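Long-range contacts in FERM, ARHGEF and pleckstrin domain-containing protein 2 (Mus musculus, PDB 6D2K), which activates RAC1 as a guanine nucleotide exchange factor and plays a role in semaphorin responses and actin remodelling, here represented by its FERM domain: residues K6-R11 and P68-V73; S232-L237 and F244-H249. All blocks are in the same frame, centred on the assembly; numbering follows the deposited sequence.

Contact 1. Residues K6-R11 and P68-V73; sequences KHMRIR and PIIRQV
Met-8 and Ile-10 of strand 8-11 reach Ile-69, Ile-70 and Val-73 of helix 69-73 through side-chain carbon and sulphur atoms alone, with no hydrogen bond between the segments. The thioether end of Met-8 does most of the work. Its CE lies 3.8 Å from Val-73 CG2, while SD sits 4.2 Å from Ile-69 CG2 and 4.3 Å from Ile-70 CG1. The chain bends at its last torsion (chi3 -62°), which puts CE on the Val-73 side of the sulphur. Ile-69 CG2 is shared: it also meets Ile-10 CD1, the end of an extended branch (chi2 180°), at 3.9 Å. One turn of helix positions these groups, since Ile-69 O accepts from both Gln-72 N and Val-73 N, the latter at 2.9 Å. The axes of strand 8-11 and helix 69-73 approach to 11.6 Å, their directions 56° apart, a spacing bridged by side chains. Further out, Ala-79 lies against Met-8, Ile-10 and Val-73, and Leu-33 of helix 30-41 touches both Ile-10 and Ile-69. Helix 69-73 thus packs beside helix 30-41 on the mixed sheet in 2-1-5-3-4 order, the ubiquitin-like beta-grasp fold of the FERM N-terminal lobe.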
loop_
_atom_site.group_PDB
_atom_site.type_symbol
_atom_site.label_atom_id
_atom_site.label_comp_id
_atom_site.label_asym_id
_atom_site.label_seq_id
_atom_site.Cartn_x
_atom_site.Cartn_y
_atom_site.Cartn_z
ATOM N N LYS A 6 28.561 1.509 -16.221
ATOM C CA LYS A 6 27.414 1.289 -17.090
ATOM C C LYS A 6 26.153 1.318 -16.232
ATOM O O LYS A 6 26.130 0.763 -15.132
ATOM C CB LYS A 6 27.534 -0.054 -17.807
ATOM C CG LYS A 6 26.554 -0.243 -18.962
ATOM C CD LYS A 6 26.617 -1.666 -19.500
ATOM C CE LYS A 6 26.539 -2.677 -18.357
ATOM N NZ LYS A 6 26.336 -4.075 -18.836
ATOM N N HIS A 7 25.114 1.985 -16.722
ATOM C CA HIS A 7 23.880 2.123 -15.954
ATOM C C HIS A 7 22.906 1.006 -16.304
ATOM O O HIS A 7 22.898 0.517 -17.434
ATOM C CB HIS A 7 23.217 3.476 -16.235
ATOM C CG HIS A 7 23.905 4.648 -15.601
ATOM N ND1 HIS A 7 25.276 4.797 -15.592
ATOM C CD2 HIS A 7 23.403 5.742 -14.981
ATOM C CE1 HIS A 7 25.589 5.927 -14.981
ATOM N NE2 HIS A 7 24.471 6.524 -14.607
ATOM N N MET A 8 22.079 0.612 -15.337
ATOM C CA MET A 8 20.963 -0.288 -15.616
ATOM C C MET A 8 19.700 0.528 -15.894
ATOM O O MET A 8 19.517 1.612 -15.337
ATOM C CB MET A 8 20.737 -1.269 -14.458
ATOM C CG MET A 8 20.488 -0.621 -13.104
ATOM S SD MET A 8 20.373 -1.825 -11.747
ATOM C CE MET A 8 18.947 -2.796 -12.250
ATOM N N ARG A 9 18.847 0.004 -16.771
ATOM C CA ARG A 9 17.595 0.658 -17.139
ATOM C C ARG A 9 16.514 0.109 -16.236
ATOM O O ARG A 9 16.285 -1.094 -16.196
ATOM C CB ARG A 9 17.239 0.346 -18.594
ATOM C CG ARG A 9 15.923 0.959 -19.071
ATOM C CD ARG A 9 15.997 2.472 -19.038
ATOM N NE ARG A 9 15.789 3.084 -20.351
ATOM C CZ ARG A 9 16.748 3.295 -21.247
ATOM N NH1 ARG A 9 17.997 2.932 -20.993
ATOM N NH2 ARG A 9 16.453 3.869 -22.409
ATOM N N ILE A 10 15.863 0.984 -15.483
ATOM C CA ILE A 10 14.832 0.537 -14.574
ATOM C C ILE A 10 13.491 1.126 -14.999
ATOM O O ILE A 10 13.387 2.324 -15.199
ATOM C CB ILE A 10 15.170 0.949 -13.131
ATOM C CG1 ILE A 10 16.505 0.313 -12.725
ATOM C CG2 ILE A 10 14.068 0.527 -12.176
ATOM C CD1 ILE A 10 16.960 0.644 -11.332
ATOM N N ARG A 11 12.480 0.277 -15.174
ATOM C CA ARG A 11 11.142 0.756 -15.495
ATOM C C ARG A 11 10.376 1.018 -14.205
ATOM O O ARG A 11 10.283 0.139 -13.346
ATOM C CB ARG A 11 10.400 -0.269 -16.351
ATOM C CG ARG A 11 11.049 -0.521 -17.713
ATOM C CD ARG A 11 10.320 -1.595 -18.518
ATOM N NE ARG A 11 8.950 -1.218 -18.859
ATOM C CZ ARG A 11 8.627 -0.322 -19.791
ATOM N NH1 ARG A 11 9.579 0.305 -20.472
ATOM N NH2 ARG A 11 7.352 -0.049 -20.038
ATOM N N PRO A 68 22.518 -1.071 -2.037
ATOM C CA PRO A 68 22.686 -1.014 -3.490
ATOM C C PRO A 68 21.499 -1.623 -4.221
ATOM O O PRO A 68 21.011 -2.687 -3.838
ATOM C CB PRO A 68 23.934 -1.871 -3.722
ATOM C CG PRO A 68 24.707 -1.716 -2.474
ATOM C CD PRO A 68 23.686 -1.676 -1.372
ATOM N N ILE A 69 21.053 -0.953 -5.276
ATOM C CA ILE A 69 19.905 -1.405 -6.051
ATOM C C ILE A 69 20.091 -2.787 -6.676
ATOM O O ILE A 69 19.201 -3.631 -6.618
ATOM C CB ILE A 69 19.586 -0.409 -7.165
ATOM C CG1 ILE A 69 19.106 0.911 -6.549
ATOM C CG2 ILE A 69 18.547 -0.986 -8.107
ATOM C CD1 ILE A 69 19.257 2.098 -7.463
ATOM N N ILE A 70 21.242 -3.010 -7.293
ATOM C CA ILE A 70 21.466 -4.252 -8.018
ATOM C C ILE A 70 21.378 -5.474 -7.085
ATOM O O ILE A 70 20.930 -6.544 -7.497
ATOM C CB ILE A 70 22.814 -4.212 -8.779
ATOM C CG1 ILE A 70 22.744 -5.016 -10.087
ATOM C CG2 ILE A 70 23.961 -4.636 -7.872
ATOM C CD1 ILE A 70 22.439 -6.476 -9.915
ATOM N N ARG A 71 21.774 -5.303 -5.826
ATOM C CA ARG A 71 21.709 -6.386 -4.848
ATOM C C ARG A 71 20.283 -6.715 -4.406
ATOM O O ARG A 71 20.023 -7.789 -3.858
ATOM C CB ARG A 71 22.565 -6.055 -3.637
ATOM N N GLN A 72 19.370 -5.778 -4.630
ATOM C CA GLN A 72 17.957 -5.952 -4.320
ATOM C C GLN A 72 17.144 -6.462 -5.511
ATOM O O GLN A 72 16.339 -7.379 -5.380
ATOM C CB GLN A 72 17.372 -4.611 -3.867
ATOM C CG GLN A 72 18.102 -4.000 -2.681
ATOM C CD GLN A 72 17.364 -2.800 -2.132
ATOM O OE1 GLN A 72 16.217 -2.917 -1.709
ATOM N NE2 GLN A 72 18.017 -1.642 -2.137
ATOM N N VAL A 73 17.348 -5.871 -6.677
ATOM C CA VAL A 73 16.502 -6.233 -7.817
ATOM C C VAL A 73 17.039 -7.418 -8.657
ATOM O O VAL A 73 16.271 -8.300 -9.046
ATOM C CB VAL A 73 16.121 -4.997 -8.669
ATOM C CG1 VAL A 73 15.245 -4.048 -7.846
ATOM C CG2 VAL A 73 17.360 -4.274 -9.146
#

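Contact 2. Residues S232-L237 and F244-H249; sequences SKVRKL and FLIKLH
Lys-247 O takes the amide hydrogens of two successive residues, Arg-235 and Lys-236, and so marks a classic beta bulge. The bond from Arg-235 N is 2.8 Å long; that from Lys-236 N is weak, at 3.4 Å. In return Lys-247 N gives a 2.8 Å bond to Lys-236 O, with 166° at the hydrogen. CA-H...O contacts run from Leu-248 CA to Lys-233 O at 3.3 Å and from Leu-237 CA to Leu-245 O at 3.5 Å. Further backbone bonds tie Leu-245 to Ser-238, Ile-246 to Leu-260 and Leu-248 to Asp-258. At the open end of the pairing, before Arg-235 and after Lys-247, Lys-233 CB sits over the centre of the His-249 ring, 3.8 Å from its centroid, a CH-pi contact; the extended chain beyond leads away. On the opposite sheet face from Lys-236 and Lys-247, Leu-237 CD2 lies 3.8 Å from Ile-246 CG2 and also touches Phe-244 CZ. Leu-237 O bonds Trp-274 NE1 of helix 267-284. The chemistry implies a hairpin of two characters in the PH-like lobe: backbone bonds, with the bulge, set the register, Leu-237 and Phe-244 turn to helix 267-284, Ile-246 packs on Phe-262 and Phe-229, and lysines line the exposed face.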
loop_
_atom_site.group_PDB
_atom_site.type_symbol
_atom_site.label_atom_id
_atom_site.label_comp_id
_atom_site.label_asym_id
_atom_site.label_seq_id
_atom_site.Cartn_x
_atom_site.Cartn_y
_atom_site.Cartn_z
ATOM N N SER A 232 1.326 1.798 21.902
ATOM C CA SER A 232 1.587 2.170 23.284
ATOM C C SER A 232 1.880 0.948 24.157
ATOM O O SER A 232 2.520 1.070 25.201
ATOM C CB SER A 232 0.420 2.983 23.861
ATOM O OG SER A 232 -0.765 2.211 23.921
ATOM N N LYS A 233 1.434 -0.230 23.718
ATOM C CA LYS A 233 1.605 -1.453 24.507
ATOM C C LYS A 233 2.758 -2.307 24.014
ATOM O O LYS A 233 3.093 -3.316 24.626
ATOM C CB LYS A 233 0.327 -2.288 24.482
ATOM C CG LYS A 233 -0.906 -1.539 24.956
ATOM C CD LYS A 233 -2.161 -2.372 24.754
ATOM C CE LYS A 233 -3.409 -1.558 25.058
ATOM N NZ LYS A 233 -4.641 -2.379 24.906
ATOM N N VAL A 234 3.352 -1.906 22.898
ATOM C CA VAL A 234 4.426 -2.677 22.285
ATOM C C VAL A 234 5.774 -2.186 22.789
ATOM O O VAL A 234 6.142 -1.033 22.579
ATOM C CB VAL A 234 4.371 -2.543 20.754
ATOM C CG1 VAL A 234 5.579 -3.222 20.103
ATOM C CG2 VAL A 234 3.068 -3.120 20.225
ATOM N N ARG A 235 6.510 -3.064 23.467
ATOM C CA ARG A 235 7.809 -2.715 24.020
ATOM C C ARG A 235 8.939 -3.002 23.044
ATOM O O ARG A 235 9.921 -2.269 22.997
ATOM C CB ARG A 235 8.051 -3.508 25.304
ATOM C CG ARG A 235 6.890 -3.452 26.293
ATOM C CD ARG A 235 7.096 -2.354 27.319
ATOM N NE ARG A 235 6.374 -1.137 26.966
ATOM C CZ ARG A 235 5.125 -0.890 27.334
ATOM N NH1 ARG A 235 4.465 -1.775 28.064
ATOM N NH2 ARG A 235 4.542 0.240 26.973
ATOM N N LYS A 236 8.805 -4.076 22.266
ATOM C CA LYS A 236 9.845 -4.434 21.303
ATOM C C LYS A 236 9.312 -5.368 20.228
ATOM O O LYS A 236 8.439 -6.188 20.488
ATOM C CB LYS A 236 11.031 -5.110 22.010
ATOM C CG LYS A 236 12.220 -5.334 21.084
ATOM C CD LYS A 236 13.437 -5.880 21.819
ATOM C CE LYS A 236 14.691 -5.741 20.959
ATOM N NZ LYS A 236 15.893 -6.356 21.593
ATOM N N LEU A 237 9.827 -5.219 19.012
ATOM C CA LEU A 237 9.549 -6.156 17.933
ATOM C C LEU A 237 10.859 -6.821 17.540
ATOM O O LEU A 237 11.875 -6.142 17.362
ATOM C CB LEU A 237 8.972 -5.419 16.720
ATOM C CG LEU A 237 7.653 -4.692 16.947
ATOM C CD1 LEU A 237 7.262 -3.968 15.677
ATOM C CD2 LEU A 237 6.553 -5.653 17.381
ATOM N N PHE A 244 8.100 -14.379 14.366
ATOM C CA PHE A 244 7.923 -12.954 14.646
ATOM C C PHE A 244 7.538 -12.771 16.114
ATOM O O PHE A 244 6.603 -13.405 16.586
ATOM C CB PHE A 244 6.827 -12.384 13.736
ATOM C CG PHE A 244 6.520 -10.936 13.980
ATOM C CD1 PHE A 244 7.458 -9.950 13.713
ATOM C CD2 PHE A 244 5.280 -10.560 14.465
ATOM C CE1 PHE A 244 7.153 -8.613 13.926
ATOM C CE2 PHE A 244 4.971 -9.230 14.692
ATOM C CZ PHE A 244 5.911 -8.260 14.425
ATOM N N LEU A 245 8.269 -11.921 16.832
ATOM C CA LEU A 245 8.101 -11.782 18.282
ATOM C C LEU A 245 7.642 -10.381 18.679
ATOM O O LEU A 245 8.295 -9.398 18.349
ATOM C CB LEU A 245 9.422 -12.108 19.004
ATOM C CG LEU A 245 9.905 -13.569 19.046
ATOM C CD1 LEU A 245 10.207 -14.111 17.662
ATOM C CD2 LEU A 245 11.137 -13.687 19.927
ATOM N N ILE A 246 6.516 -10.289 19.380
ATOM C CA ILE A 246 6.051 -9.000 19.876
ATOM C C ILE A 246 6.146 -8.990 21.390
ATOM O O ILE A 246 5.477 -9.787 22.046
ATOM C CB ILE A 246 4.577 -8.747 19.531
ATOM C CG1 ILE A 246 4.293 -8.994 18.059
ATOM C CG2 ILE A 246 4.198 -7.319 19.901
ATOM C CD1 ILE A 246 2.832 -8.816 17.684
ATOM N N LYS A 247 6.974 -8.105 21.940
ATOM C CA LYS A 247 7.017 -7.945 23.405
ATOM C C LYS A 247 5.986 -6.890 23.790
ATOM O O LYS A 247 6.002 -5.779 23.244
ATOM C CB LYS A 247 8.416 -7.542 23.867
ATOM C CG LYS A 247 8.554 -7.517 25.380
ATOM C CD LYS A 247 9.943 -7.079 25.791
ATOM C CE LYS A 247 9.943 -6.645 27.249
ATOM N NZ LYS A 247 11.270 -6.131 27.685
ATOM N N LEU A 248 5.096 -7.249 24.720
ATOM C CA LEU A 248 3.831 -6.543 24.973
ATOM C C LEU A 248 3.542 -6.479 26.469
ATOM O O LEU A 248 4.321 -6.979 27.263
ATOM C CB LEU A 248 2.693 -7.342 24.328
ATOM C CG LEU A 248 1.716 -6.708 23.350
ATOM C CD1 LEU A 248 2.427 -5.873 22.308
ATOM C CD2 LEU A 248 0.891 -7.809 22.700
ATOM N N HIS A 249 2.405 -5.904 26.855
ATOM C CA HIS A 249 1.965 -6.012 28.256
ATOM C C HIS A 249 1.772 -7.480 28.602
ATOM O O HIS A 249 1.203 -8.230 27.804
ATOM C CB HIS A 249 0.629 -5.304 28.466
ATOM C CG HIS A 249 0.695 -3.819 28.343
ATOM N ND1 HIS A 249 1.880 -3.130 28.194
ATOM C CD2 HIS A 249 -0.285 -2.884 28.351
ATOM C CE1 HIS A 249 1.625 -1.835 28.113
ATOM N NE2 HIS A 249 0.320 -1.661 28.201
#

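Contact 1 is buried and contact 2 lies largely at the surface, yet the smaller interface is the buried one: 155 Å² between 6-11 and 68-73 against 528 Å² between 232-237 and 244-249. The difference is consistent with what is joined. Contact 1 sets a helix against a strand, two layers that meet solely through apolar side chains; contact 2 joins two strands of a hairpin and their flanking loops, combining main-chain bonds with side-chain contacts, and charged residues lie along one side. They share no secondary-structure element and belong to different FERM lobes, ubiquitin-like and PH-like. The centres of contact 1 and contact 2 are about 36 Å apart, and the two do not touch.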